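Local coordinates for protein hypothetical oxidoreductase YDHF (Escherichia coli, PDB 1OG6) that binds NADPH and, as a member of the aldo-keto reductase family, probably catalyses the NADPH-dependent reduction of carbonyl compounds, at residues N179-S184 with G194-L199; P173-T178 with L202-M207; I127-P132 with V157-P162. All coordinates share one frame; numbering follows the deposited sequence.

Contact 1. Residues N179-S184 with G194-L199; sequences NQVEIS and GTLDQL. With NAP (NADP nicotinamide-adenine-dinucleotide phosphate), chain F.
Asn179 ND2 gives a hydrogen bond to the carbonyl O of Phe160 while resting against the methyl of Thr195, whose CG2 lies 3.9 Å from ND2. CG of Asn179 is anti to its backbone N (chi1 -179°), which carries the amide toward the start of helix 195-201, where it crosses the Thr195 side chain at about a right angle. Behind the amide, Asn179 CB is straddled by the fork of Leu199, with CD1 and CD2 both 4.0 Å from it. Further along the strand, Val181 CG1 lies 4.2 Å from Thr195 CG2, and Val181 turns its other methyl to Leu196. Ile183 then meets Leu196 tip to tip, with CD1 4.0 Å from Leu196 CD1.

The two segments belong to one beta-alpha-beta crossover of the TIM barrel: strand 179-182 leads by way of helix 195-201 to strand 207-209. Locally the strand and helix axes approach to 10.9 Å at 150°, nearly antiparallel, and no hydrogen bond joins them. Gly194 is the N-cap residue, its carbonyl O taking the backbone N of Gln198 at 3.0 Å, and Leu190 of the connecting loop packs on both Val181 and Thr195.

Gln180 leaves the backbone away from the helix and lies in the cofactor pocket. With CG anti to the backbone N, CG of Gln180 comes 4.0 Å from the carboxamide nitrogen N7N of NADP; the chain runs on extended and touches Met207 and Trp209, but the setting of its terminal amide against the nicotinamide is doubtful. An alanine here would probably open a gap beside the nicotinamide carboxamide and take away the packing on Met207 and Trp209. The backbone O of Gln180 meanwhile is hydrogen-bonded to the hydroxyl of Ser158, which belongs to the neighbouring strand 152-158.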
loop_
_atom_site.group_PDB
_atom_site.type_symbol
_atom_site.label_atom_id
_atom_site.label_comp_id
_atom_site.label_asym_id
_atom_site.label_seq_id
_atom_site.Cartn_x
_atom_site.Cartn_y
_atom_site.Cartn_z
ATOM N N ASN C 179 -12.218 -6.613 -11.482
ATOM C CA ASN C 179 -11.426 -5.384 -11.510
ATOM C C ASN C 179 -10.587 -5.456 -12.788
ATOM O O ASN C 179 -9.416 -5.837 -12.764
ATOM C CB ASN C 179 -10.530 -5.281 -10.261
ATOM C CG ASN C 179 -9.703 -3.995 -10.230
ATOM O OD1 ASN C 179 -10.031 -3.028 -10.904
ATOM N ND2 ASN C 179 -8.633 -3.983 -9.439
ATOM N N GLN C 180 -11.210 -5.103 -13.909
ATOM C CA GLN C 180 -10.544 -5.152 -15.198
ATOM C C GLN C 180 -9.279 -4.329 -15.239
ATOM O O GLN C 180 -9.335 -3.113 -15.319
ATOM C CB GLN C 180 -11.474 -4.674 -16.308
ATOM C CG GLN C 180 -10.799 -4.712 -17.661
ATOM C CD GLN C 180 -11.761 -4.565 -18.809
ATOM O OE1 GLN C 180 -12.820 -5.190 -18.832
ATOM N NE2 GLN C 180 -11.391 -3.752 -19.783
ATOM N N VAL C 181 -8.135 -4.997 -15.213
ATOM C CA VAL C 181 -6.858 -4.304 -15.246
ATOM C C VAL C 181 -6.003 -4.759 -16.427
ATOM O O VAL C 181 -6.320 -5.761 -17.070
ATOM C CB VAL C 181 -6.096 -4.546 -13.935
ATOM C CG1 VAL C 181 -6.789 -3.837 -12.806
ATOM C CG2 VAL C 181 -6.037 -6.026 -13.631
ATOM N N GLU C 182 -4.929 -4.025 -16.722
ATOM C CA GLU C 182 -4.047 -4.400 -17.827
ATOM C C GLU C 182 -2.920 -5.313 -17.377
ATOM O O GLU C 182 -2.183 -4.966 -16.458
ATOM C CB GLU C 182 -3.421 -3.173 -18.482
ATOM C CG GLU C 182 -2.121 -3.515 -19.212
ATOM C CD GLU C 182 -1.665 -2.452 -20.194
ATOM O OE1 GLU C 182 -1.778 -1.246 -19.864
ATOM O OE2 GLU C 182 -1.181 -2.834 -21.290
ATOM N N ILE C 183 -2.777 -6.470 -18.029
ATOM C CA ILE C 183 -1.707 -7.414 -17.691
ATOM C C ILE C 183 -1.104 -8.003 -18.951
ATOM O O ILE C 183 -1.803 -8.613 -19.743
ATOM C CB ILE C 183 -2.194 -8.619 -16.848
ATOM C CG1 ILE C 183 -3.154 -8.165 -15.752
ATOM C CG2 ILE C 183 -0.999 -9.291 -16.197
ATOM C CD1 ILE C 183 -3.785 -9.302 -14.997
ATOM N N SER C 184 0.195 -7.819 -19.133
ATOM C CA SER C 184 0.898 -8.359 -20.288
ATOM C C SER C 184 2.373 -8.292 -19.963
ATOM O O SER C 184 2.784 -7.503 -19.118
ATOM C CB SER C 184 0.610 -7.541 -21.544
ATOM O OG SER C 184 1.120 -6.228 -21.427
ATOM N N GLY C 194 0.283 -5.174 -5.399
ATOM C CA GLY C 194 -0.773 -5.657 -4.527
ATOM C C GLY C 194 -2.133 -5.811 -5.172
ATOM O O GLY C 194 -3.044 -6.373 -4.572
ATOM N N THR C 195 -2.282 -5.311 -6.391
ATOM C CA THR C 195 -3.556 -5.399 -7.091
ATOM C C THR C 195 -3.921 -6.859 -7.296
ATOM O O THR C 195 -5.005 -7.294 -6.905
ATOM C CB THR C 195 -3.509 -4.708 -8.482
ATOM O OG1 THR C 195 -3.190 -3.317 -8.335
ATOM C CG2 THR C 195 -4.849 -4.825 -9.176
ATOM N N LEU C 196 -3.023 -7.628 -7.900
ATOM C CA LEU C 196 -3.328 -9.028 -8.132
ATOM C C LEU C 196 -3.300 -9.880 -6.864
ATOM O O LEU C 196 -3.805 -10.997 -6.860
ATOM C CB LEU C 196 -2.393 -9.612 -9.188
ATOM C CG LEU C 196 -2.499 -8.999 -10.585
ATOM C CD1 LEU C 196 -1.861 -9.937 -11.575
ATOM C CD2 LEU C 196 -3.947 -8.777 -10.968
ATOM N N ASP C 197 -2.723 -9.361 -5.783
ATOM C CA ASP C 197 -2.680 -10.118 -4.532
ATOM C C ASP C 197 -4.035 -9.993 -3.826
ATOM O O ASP C 197 -4.538 -10.955 -3.245
ATOM C CB ASP C 197 -1.543 -9.614 -3.626
ATOM C CG ASP C 197 -0.164 -9.751 -4.279
ATOM O OD1 ASP C 197 0.121 -10.824 -4.862
ATOM O OD2 ASP C 197 0.640 -8.790 -4.203
ATOM N N GLN C 198 -4.626 -8.805 -3.890
ATOM C CA GLN C 198 -5.932 -8.578 -3.292
ATOM C C GLN C 198 -6.961 -9.369 -4.084
ATOM O O GLN C 198 -7.863 -9.982 -3.524
ATOM C CB GLN C 198 -6.300 -7.091 -3.332
ATOM C CG GLN C 198 -7.806 -6.835 -3.428
ATOM C CD GLN C 198 -8.164 -5.364 -3.411
ATOM O OE1 GLN C 198 -8.466 -4.802 -2.366
ATOM N NE2 GLN C 198 -8.122 -4.732 -4.572
ATOM N N LEU C 199 -6.823 -9.350 -5.400
ATOM C CA LEU C 199 -7.760 -10.068 -6.232
ATOM C C LEU C 199 -7.697 -11.579 -6.019
ATOM O O LEU C 199 -8.722 -12.252 -6.069
ATOM C CB LEU C 199 -7.536 -9.722 -7.705
ATOM C CG LEU C 199 -8.061 -8.359 -8.144
ATOM C CD1 LEU C 199 -7.860 -8.197 -9.627
ATOM C CD2 LEU C 199 -9.522 -8.251 -7.814
HETATM P PA NAP F . -4.888 -6.249 -27.336
HETATM O O1A NAP F . -3.571 -5.881 -26.988
HETATM O O2A NAP F . -5.524 -7.602 -27.097
HETATM O O5B NAP F . -5.128 -5.975 -28.899
HETATM C C5B NAP F . -4.110 -6.431 -29.816
HETATM C C4B NAP F . -4.233 -5.465 -31.043
HETATM O O4B NAP F . -3.154 -5.947 -31.934
HETATM C C3B NAP F . -5.519 -5.637 -31.892
HETATM O O3B NAP F . -5.929 -4.316 -32.230
HETATM C C2B NAP F . -5.141 -6.424 -33.132
HETATM O O2B NAP F . -5.683 -5.889 -34.337
HETATM C C1B NAP F . -3.585 -6.388 -33.191
HETATM N N9A NAP F . -3.062 -7.716 -33.472
HETATM C C8A NAP F . -3.413 -8.963 -32.987
HETATM N N7A NAP F . -2.702 -9.960 -33.481
HETATM C C5A NAP F . -1.825 -9.318 -34.347
HETATM C C6A NAP F . -0.817 -9.851 -35.170
HETATM N N6A NAP F . -0.473 -11.148 -35.298
HETATM N N1A NAP F . -0.080 -8.942 -35.950
HETATM N N3A NAP F . -1.336 -7.010 -35.099
HETATM C C4A NAP F . -2.049 -7.928 -34.341
HETATM O O3 NAP F . -5.886 -5.230 -26.637
HETATM P PN NAP F . -6.568 -3.902 -27.141
HETATM O O1N NAP F . -6.163 -2.578 -26.656
HETATM O O2N NAP F . -7.908 -4.182 -27.743
HETATM O O5D NAP F . -7.264 -3.886 -25.675
HETATM C C5D NAP F . -7.840 -5.084 -25.020
HETATM C C4D NAP F . -9.327 -4.918 -24.748
HETATM O O4D NAP F . -9.609 -4.410 -23.417
HETATM C C3D NAP F . -10.163 -4.029 -25.738
HETATM O O3D NAP F . -10.805 -4.815 -26.748
HETATM O O2D NAP F . -12.495 -3.712 -24.918
HETATM C C1D NAP F . -10.629 -3.364 -23.462
HETATM N N1N NAP F . -10.057 -2.101 -22.862
HETATM C C2N NAP F . -10.339 -1.726 -21.522
HETATM C C3N NAP F . -9.808 -0.534 -21.027
HETATM C C7N NAP F . -10.115 -0.133 -19.578
HETATM O O7N NAP F . -9.639 0.905 -19.199
HETATM N N7N NAP F . -10.853 -0.883 -18.804
HETATM C C4N NAP F . -8.972 0.337 -21.862
HETATM C C5N NAP F . -8.708 -0.074 -23.201
HETATM C C6N NAP F . -9.240 -1.289 -23.726
HETATM P P2B NAP F . -6.214 -6.792 -35.570
HETATM O O1X NAP F . -7.439 -7.700 -35.612
HETATM O O2X NAP F . -5.651 -6.211 -36.847
HETATM O O3X NAP F . -7.309 -5.750 -35.492
#

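Contact 2. Residues P173-T178 with L202-M207; sequences PFTLAT and LRVRPM
Thr175 to Thr178 and Val204 to Met207 run side by side, 26° apart, as two loops of the TIM barrel that feed the neighbouring parallel strands 179-182 and 207-209. The second loop leaves helix 195-201 through a Schellman motif at Arg203, whose guanidinium forms a salt bridge with Asp137 of a neighbouring subunit. Val204 follows and wedges both its methyls against the first loop. With CG1 anti to the backbone N (chi1 168°), that methyl sits over the backbone of Thr178, 3.4 Å from its CA, and beside the carbonyl O of Ala177. CG2 reaches back to Leu176, 3.5 Å from its O, and at longer range to the methyl of Thr175.

Arg205 contributes its backbone: its carbonyl O accepts the hydroxyl of Thr178, though the 2.5 Å modelled between Thr178 OG1 and Arg205 O is doubtful as a length. The hydroxyl is aimed there because OG1 is anti to the Thr178 backbone N (chi1 -166°). Backbone bonds from Arg205 to Ile7 and from Pro206 to Leu258 tie this loop to the N-terminal hairpin and to strand 258-261. Pro206 packs its ring on Leu199, while its CA lies 3.5 Å from Thr178 OG1. At Met207 the side chain crosses that of Thr178 at about a right angle, SD lying 4.0 Å from Thr178 CG2.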
loop_
_atom_site.group_PDB
_atom_site.type_symbol
_atom_site.label_atom_id
_atom_site.label_comp_id
_atom_site.label_asym_id
_atom_site.label_seq_id
_atom_site.Cartn_x
_atom_site.Cartn_y
_atom_site.Cartn_z
ATOM N N PRO C 173 -23.327 -4.390 -0.610
ATOM C CA PRO C 173 -23.812 -5.608 0.036
ATOM C C PRO C 173 -23.385 -6.860 -0.745
ATOM O O PRO C 173 -23.496 -7.982 -0.248
ATOM C CB PRO C 173 -25.322 -5.401 0.056
ATOM C CG PRO C 173 -25.561 -4.652 -1.207
ATOM C CD PRO C 173 -24.438 -3.650 -1.234
ATOM N N PHE C 174 -22.887 -6.658 -1.964
ATOM C CA PHE C 174 -22.433 -7.764 -2.809
ATOM C C PHE C 174 -20.965 -7.636 -3.237
ATOM O O PHE C 174 -20.450 -6.528 -3.394
ATOM C CB PHE C 174 -23.342 -7.888 -4.035
ATOM C CG PHE C 174 -23.841 -6.568 -4.569
ATOM C CD1 PHE C 174 -22.958 -5.629 -5.092
ATOM C CD2 PHE C 174 -25.208 -6.283 -4.580
ATOM C CE1 PHE C 174 -23.433 -4.429 -5.621
ATOM C CE2 PHE C 174 -25.691 -5.084 -5.106
ATOM C CZ PHE C 174 -24.805 -4.159 -5.627
ATOM N N THR C 175 -20.304 -8.776 -3.434
ATOM C CA THR C 175 -18.892 -8.795 -3.814
ATOM C C THR C 175 -18.615 -8.350 -5.243
ATOM O O THR C 175 -19.165 -8.920 -6.191
ATOM C CB THR C 175 -18.285 -10.193 -3.655
ATOM O OG1 THR C 175 -18.918 -10.870 -2.566
ATOM C CG2 THR C 175 -16.785 -10.086 -3.371
ATOM N N LEU C 176 -17.750 -7.344 -5.385
ATOM C CA LEU C 176 -17.377 -6.816 -6.696
ATOM C C LEU C 176 -16.942 -7.970 -7.593
ATOM O O LEU C 176 -15.962 -8.658 -7.316
ATOM C CB LEU C 176 -16.257 -5.775 -6.557
ATOM C CG LEU C 176 -16.669 -4.409 -5.988
ATOM C CD1 LEU C 176 -15.453 -3.645 -5.541
ATOM C CD2 LEU C 176 -17.432 -3.612 -7.031
ATOM N N ALA C 177 -17.691 -8.181 -8.666
ATOM C CA ALA C 177 -17.422 -9.268 -9.583
ATOM C C ALA C 177 -16.039 -9.260 -10.202
ATOM O O ALA C 177 -15.523 -10.315 -10.533
ATOM C CB ALA C 177 -18.471 -9.292 -10.672
ATOM N N THR C 178 -15.423 -8.094 -10.363
ATOM C CA THR C 178 -14.099 -8.059 -10.987
ATOM C C THR C 178 -13.407 -6.699 -10.896
ATOM O O THR C 178 -13.928 -5.763 -10.304
ATOM C CB THR C 178 -14.196 -8.468 -12.482
ATOM O OG1 THR C 178 -12.893 -8.753 -12.983
ATOM C CG2 THR C 178 -14.796 -7.350 -13.319
ATOM N N LEU C 202 -9.370 -12.311 -2.449
ATOM C CA LEU C 202 -10.830 -12.232 -2.417
ATOM C C LEU C 202 -11.474 -13.196 -3.400
ATOM O O LEU C 202 -12.700 -13.286 -3.488
ATOM C CB LEU C 202 -11.294 -10.822 -2.765
ATOM C CG LEU C 202 -10.820 -9.636 -1.943
ATOM C CD1 LEU C 202 -11.437 -8.406 -2.540
ATOM C CD2 LEU C 202 -11.229 -9.775 -0.497
ATOM N N ARG C 203 -10.643 -13.908 -4.146
ATOM C CA ARG C 203 -11.140 -14.848 -5.132
ATOM C C ARG C 203 -11.955 -14.133 -6.201
ATOM O O ARG C 203 -12.998 -14.612 -6.624
ATOM C CB ARG C 203 -11.969 -15.936 -4.449
ATOM C CG ARG C 203 -11.134 -16.800 -3.515
ATOM C CD ARG C 203 -11.961 -17.787 -2.686
ATOM N NE ARG C 203 -11.088 -18.591 -1.831
ATOM C CZ ARG C 203 -10.155 -19.420 -2.293
ATOM N NH1 ARG C 203 -9.977 -19.564 -3.602
ATOM N NH2 ARG C 203 -9.377 -20.084 -1.447
ATOM N N VAL C 204 -11.468 -12.974 -6.627
ATOM C CA VAL C 204 -12.109 -12.198 -7.677
ATOM C C VAL C 204 -11.228 -12.333 -8.922
ATOM O O VAL C 204 -10.008 -12.179 -8.850
ATOM C CB VAL C 204 -12.254 -10.708 -7.257
ATOM C CG1 VAL C 204 -12.651 -9.853 -8.435
ATOM C CG2 VAL C 204 -13.317 -10.590 -6.175
ATOM N N ARG C 205 -11.844 -12.652 -10.055
ATOM C CA ARG C 205 -11.109 -12.833 -11.306
ATOM C C ARG C 205 -11.062 -11.568 -12.131
ATOM O O ARG C 205 -12.101 -11.086 -12.581
ATOM C CB ARG C 205 -11.741 -13.938 -12.155
ATOM C CG ARG C 205 -11.065 -15.301 -12.056
ATOM C CD ARG C 205 -11.494 -16.104 -10.835
ATOM N NE ARG C 205 -10.477 -16.130 -9.787
ATOM C CZ ARG C 205 -10.387 -17.085 -8.865
ATOM N NH1 ARG C 205 -11.253 -18.090 -8.872
ATOM N NH2 ARG C 205 -9.442 -17.031 -7.932
ATOM N N PRO C 206 -9.849 -11.031 -12.366
ATOM C CA PRO C 206 -9.592 -9.812 -13.137
ATOM C C PRO C 206 -9.581 -10.030 -14.632
ATOM O O PRO C 206 -8.865 -10.891 -15.112
ATOM C CB PRO C 206 -8.217 -9.395 -12.649
ATOM C CG PRO C 206 -7.545 -10.697 -12.529
ATOM C CD PRO C 206 -8.585 -11.534 -11.800
ATOM N N MET C 207 -10.377 -9.258 -15.361
ATOM C CA MET C 207 -10.404 -9.344 -16.816
ATOM C C MET C 207 -9.165 -8.562 -17.220
ATOM O O MET C 207 -8.996 -7.423 -16.809
ATOM C CB MET C 207 -11.674 -8.685 -17.347
ATOM C CG MET C 207 -12.927 -9.405 -16.876
ATOM S SD MET C 207 -14.471 -8.542 -17.139
ATOM C CE MET C 207 -14.592 -8.574 -18.920
#

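Contact 3. Residues I127-P132 with V157-P162; sequences IHRPDP and VSNFTP. With NAP (NADP nicotinamide-adenine-dinucleotide phosphate), chain F.
Ile127 and Val157 form a parallel beta bridge, with CA atoms 4.7 Å apart, at the ends of strands 122-127 and 152-158. Beyond it the chains separate slightly, although Arg129 CA still gives a CA-H...O contact to the carbonyl O of Ser158 at 3.6 Å. Asn159 then takes up positive phi, which turns the second chain out of the sheet and its side chain toward His128 and Arg129.

Ser158 and Asn159 hold the nicotinamide carboxamide of NADP at both ends. Ser158 OG, anti to its backbone N, accepts N7N at 2.9 Å (149° at the hydrogen). Asn159 ND2 donates to O7N at 3.2 Å (156°) and makes a weak bond to His128 O at 3.3 Å, while its OD1 takes Trp209 NE1. The paired bonds would probably restrain rotation of the carboxamide about its bond to the ring. This is the nicotinamide end of the cofactor site, at the C-terminal ends of the barrel strands, as usual for aldo-keto reductases. His128 turns its ring edge to O7N and lies near Tyr55, the proton donor by similarity, consistent with the active-site histidine of this family.

Arg129, its chain bent at chi2 and chi3, lays its guanidinium over the Asn159 amide; the planes are 16° apart, with ND2 3.5 Å above one face. Phe160 lies with Val157 CB over one ring face, while its CZ and CD2 meet Ile127 CG2 and Pro130 CD respectively, each pair 3.8 Å apart. The CG of Pro130 also rests on Asn159 O.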
loop_
_atom_site.group_PDB
_atom_site.type_symbol
_atom_site.label_atom_id
_atom_site.label_comp_id
_atom_site.label_asym_id
_atom_site.label_seq_id
_atom_site.Cartn_x
_atom_site.Cartn_y
_atom_site.Cartn_z
ATOM N N ILE C 127 -17.275 0.458 -13.134
ATOM C CA ILE C 127 -16.944 1.875 -13.037
ATOM C C ILE C 127 -15.636 1.947 -13.836
ATOM O O ILE C 127 -14.574 1.573 -13.350
ATOM C CB ILE C 127 -16.677 2.329 -11.581
ATOM C CG1 ILE C 127 -17.936 2.153 -10.737
ATOM C CG2 ILE C 127 -16.231 3.781 -11.563
ATOM C CD1 ILE C 127 -19.072 3.022 -11.161
ATOM N N HIS C 128 -15.739 2.410 -15.074
ATOM C CA HIS C 128 -14.609 2.505 -15.994
ATOM C C HIS C 128 -13.234 2.844 -15.421
ATOM O O HIS C 128 -12.268 2.141 -15.684
ATOM C CB HIS C 128 -14.935 3.519 -17.092
ATOM C CG HIS C 128 -14.381 3.162 -18.438
ATOM N ND1 HIS C 128 -13.157 2.552 -18.604
ATOM C CD2 HIS C 128 -14.871 3.372 -19.684
ATOM C CE1 HIS C 128 -12.915 2.401 -19.895
ATOM N NE2 HIS C 128 -13.938 2.892 -20.571
ATOM N N ARG C 129 -13.135 3.915 -14.643
ATOM C CA ARG C 129 -11.840 4.335 -14.115
ATOM C C ARG C 129 -12.003 5.039 -12.749
ATOM O O ARG C 129 -13.031 5.664 -12.495
ATOM C CB ARG C 129 -11.204 5.255 -15.171
ATOM C CG ARG C 129 -9.807 5.756 -14.894
ATOM C CD ARG C 129 -8.714 4.768 -15.289
ATOM N NE ARG C 129 -8.621 4.560 -16.732
ATOM C CZ ARG C 129 -7.567 4.020 -17.343
ATOM N NH1 ARG C 129 -6.509 3.633 -16.646
ATOM N NH2 ARG C 129 -7.567 3.866 -18.659
ATOM N N PRO C 130 -11.001 4.920 -11.847
ATOM C CA PRO C 130 -10.988 5.522 -10.501
ATOM C C PRO C 130 -10.910 7.054 -10.493
ATOM O O PRO C 130 -9.971 7.658 -11.016
ATOM C CB PRO C 130 -9.771 4.870 -9.846
ATOM C CG PRO C 130 -8.851 4.667 -10.991
ATOM C CD PRO C 130 -9.778 4.125 -12.058
ATOM N N ASP C 131 -11.887 7.676 -9.848
ATOM C CA ASP C 131 -11.991 9.132 -9.818
ATOM C C ASP C 131 -11.612 9.822 -8.493
ATOM O O ASP C 131 -12.050 9.407 -7.419
ATOM C CB ASP C 131 -13.433 9.480 -10.235
ATOM C CG ASP C 131 -13.700 10.961 -10.273
ATOM O OD1 ASP C 131 -12.844 11.705 -10.798
ATOM O OD2 ASP C 131 -14.778 11.372 -9.793
ATOM N N PRO C 132 -10.768 10.878 -8.557
ATOM C CA PRO C 132 -10.357 11.606 -7.349
ATOM C C PRO C 132 -11.575 12.148 -6.609
ATOM O O PRO C 132 -11.569 12.260 -5.383
ATOM C CB PRO C 132 -9.482 12.729 -7.900
ATOM C CG PRO C 132 -8.844 12.108 -9.063
ATOM C CD PRO C 132 -9.978 11.326 -9.718
ATOM N N VAL C 157 -15.399 -2.954 -10.895
ATOM C CA VAL C 157 -14.618 -1.746 -11.128
ATOM C C VAL C 157 -13.546 -1.996 -12.186
ATOM O O VAL C 157 -13.410 -3.108 -12.679
ATOM C CB VAL C 157 -13.947 -1.305 -9.827
ATOM C CG1 VAL C 157 -15.004 -0.991 -8.785
ATOM C CG2 VAL C 157 -13.050 -2.410 -9.321
ATOM N N SER C 158 -12.784 -0.969 -12.538
ATOM C CA SER C 158 -11.734 -1.133 -13.531
ATOM C C SER C 158 -10.573 -0.174 -13.290
ATOM O O SER C 158 -10.766 1.033 -13.182
ATOM C CB SER C 158 -12.302 -0.922 -14.924
ATOM O OG SER C 158 -11.302 -1.100 -15.905
ATOM N N ASN C 159 -9.368 -0.734 -13.203
ATOM C CA ASN C 159 -8.141 0.018 -12.963
ATOM C C ASN C 159 -8.136 0.632 -11.572
ATOM O O ASN C 159 -7.621 1.726 -11.372
ATOM C CB ASN C 159 -7.980 1.114 -14.002
ATOM C CG ASN C 159 -8.114 0.600 -15.404
ATOM O OD1 ASN C 159 -7.279 -0.157 -15.885
ATOM N ND2 ASN C 159 -9.179 1.005 -16.075
ATOM N N PHE C 160 -8.721 -0.078 -10.613
ATOM C CA PHE C 160 -8.774 0.390 -9.234
ATOM C C PHE C 160 -7.607 -0.116 -8.409
ATOM O O PHE C 160 -7.185 -1.264 -8.529
ATOM C CB PHE C 160 -10.053 -0.070 -8.533
ATOM C CG PHE C 160 -11.247 0.786 -8.805
ATOM C CD1 PHE C 160 -12.221 0.952 -7.830
ATOM C CD2 PHE C 160 -11.418 1.402 -10.034
ATOM C CE1 PHE C 160 -13.348 1.717 -8.070
ATOM C CE2 PHE C 160 -12.545 2.169 -10.285
ATOM C CZ PHE C 160 -13.515 2.328 -9.300
ATOM N N THR C 161 -7.098 0.764 -7.563
ATOM C CA THR C 161 -6.007 0.437 -6.669
ATOM C C THR C 161 -6.661 -0.442 -5.624
ATOM O O THR C 161 -7.888 -0.442 -5.507
ATOM C CB THR C 161 -5.480 1.712 -6.006
ATOM O OG1 THR C 161 -4.827 2.510 -6.996
ATOM C CG2 THR C 161 -4.502 1.391 -4.884
ATOM N N PRO C 162 -5.876 -1.232 -4.876
ATOM C CA PRO C 162 -6.550 -2.057 -3.873
ATOM C C PRO C 162 -7.291 -1.183 -2.850
ATOM O O PRO C 162 -8.341 -1.569 -2.330
ATOM C CB PRO C 162 -5.401 -2.842 -3.259
ATOM C CG PRO C 162 -4.499 -3.044 -4.418
ATOM C CD PRO C 162 -4.490 -1.686 -5.079
HETATM P PA NAP F . -4.888 -6.249 -27.336
HETATM O O1A NAP F . -3.571 -5.881 -26.988
HETATM O O2A NAP F . -5.524 -7.602 -27.097
HETATM O O5B NAP F . -5.128 -5.975 -28.899
HETATM C C5B NAP F . -4.110 -6.431 -29.816
HETATM C C4B NAP F . -4.233 -5.465 -31.043
HETATM O O4B NAP F . -3.154 -5.947 -31.934
HETATM C C3B NAP F . -5.519 -5.637 -31.892
HETATM O O3B NAP F . -5.929 -4.316 -32.230
HETATM C C2B NAP F . -5.141 -6.424 -33.132
HETATM O O2B NAP F . -5.683 -5.889 -34.337
HETATM C C1B NAP F . -3.585 -6.388 -33.191
HETATM N N9A NAP F . -3.062 -7.716 -33.472
HETATM C C8A NAP F . -3.413 -8.963 -32.987
HETATM N N7A NAP F . -2.702 -9.960 -33.481
HETATM C C5A NAP F . -1.825 -9.318 -34.347
HETATM C C6A NAP F . -0.817 -9.851 -35.170
HETATM N N6A NAP F . -0.473 -11.148 -35.298
HETATM N N1A NAP F . -0.080 -8.942 -35.950
HETATM N N3A NAP F . -1.336 -7.010 -35.099
HETATM C C4A NAP F . -2.049 -7.928 -34.341
HETATM O O3 NAP F . -5.886 -5.230 -26.637
HETATM P PN NAP F . -6.568 -3.902 -27.141
HETATM O O1N NAP F . -6.163 -2.578 -26.656
HETATM O O2N NAP F . -7.908 -4.182 -27.743
HETATM O O5D NAP F . -7.264 -3.886 -25.675
HETATM C C5D NAP F . -7.840 -5.084 -25.020
HETATM C C4D NAP F . -9.327 -4.918 -24.748
HETATM O O4D NAP F . -9.609 -4.410 -23.417
HETATM C C3D NAP F . -10.163 -4.029 -25.738
HETATM O O3D NAP F . -10.805 -4.815 -26.748
HETATM O O2D NAP F . -12.495 -3.712 -24.918
HETATM C C1D NAP F . -10.629 -3.364 -23.462
HETATM N N1N NAP F . -10.057 -2.101 -22.862
HETATM C C2N NAP F . -10.339 -1.726 -21.522
HETATM C C3N NAP F . -9.808 -0.534 -21.027
HETATM C C7N NAP F . -10.115 -0.133 -19.578
HETATM O O7N NAP F . -9.639 0.905 -19.199
HETATM N N7N NAP F . -10.853 -0.883 -18.804
HETATM C C4N NAP F . -8.972 0.337 -21.862
HETATM C C5N NAP F . -8.708 -0.074 -23.201
HETATM C C6N NAP F . -9.240 -1.289 -23.726
HETATM P P2B NAP F . -6.214 -6.792 -35.570
HETATM O O1X NAP F . -7.439 -7.700 -35.612
HETATM O O2X NAP F . -5.651 -6.211 -36.847
HETATM O O3X NAP F . -7.309 -5.750 -35.492
#

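How the contacts relate
The three contacts lie 11 to 13 Å apart, centre to centre, along one run of parallel barrel strands. The touching residues of contact 1 are all buried, while contacts 2 and 3 each have partly exposed members. Contacts 1 and 3 meet through neighbouring strands 152-158 and 179-182, and both reach NADP. Contact 1 is nested inside the chain loop closed by contact 2, where Leu199 O probably bonds to Val204 N; contact 2 also touches contact 3 through Leu176 and Val157. The chemistry is apolar between strand and helix in contact 1, methyls against backbone with one hydroxyl bond in contact 2, and mixed in contact 3, where amide and hydroxyl groups bind the carboxamide beside apolar packing of Phe160.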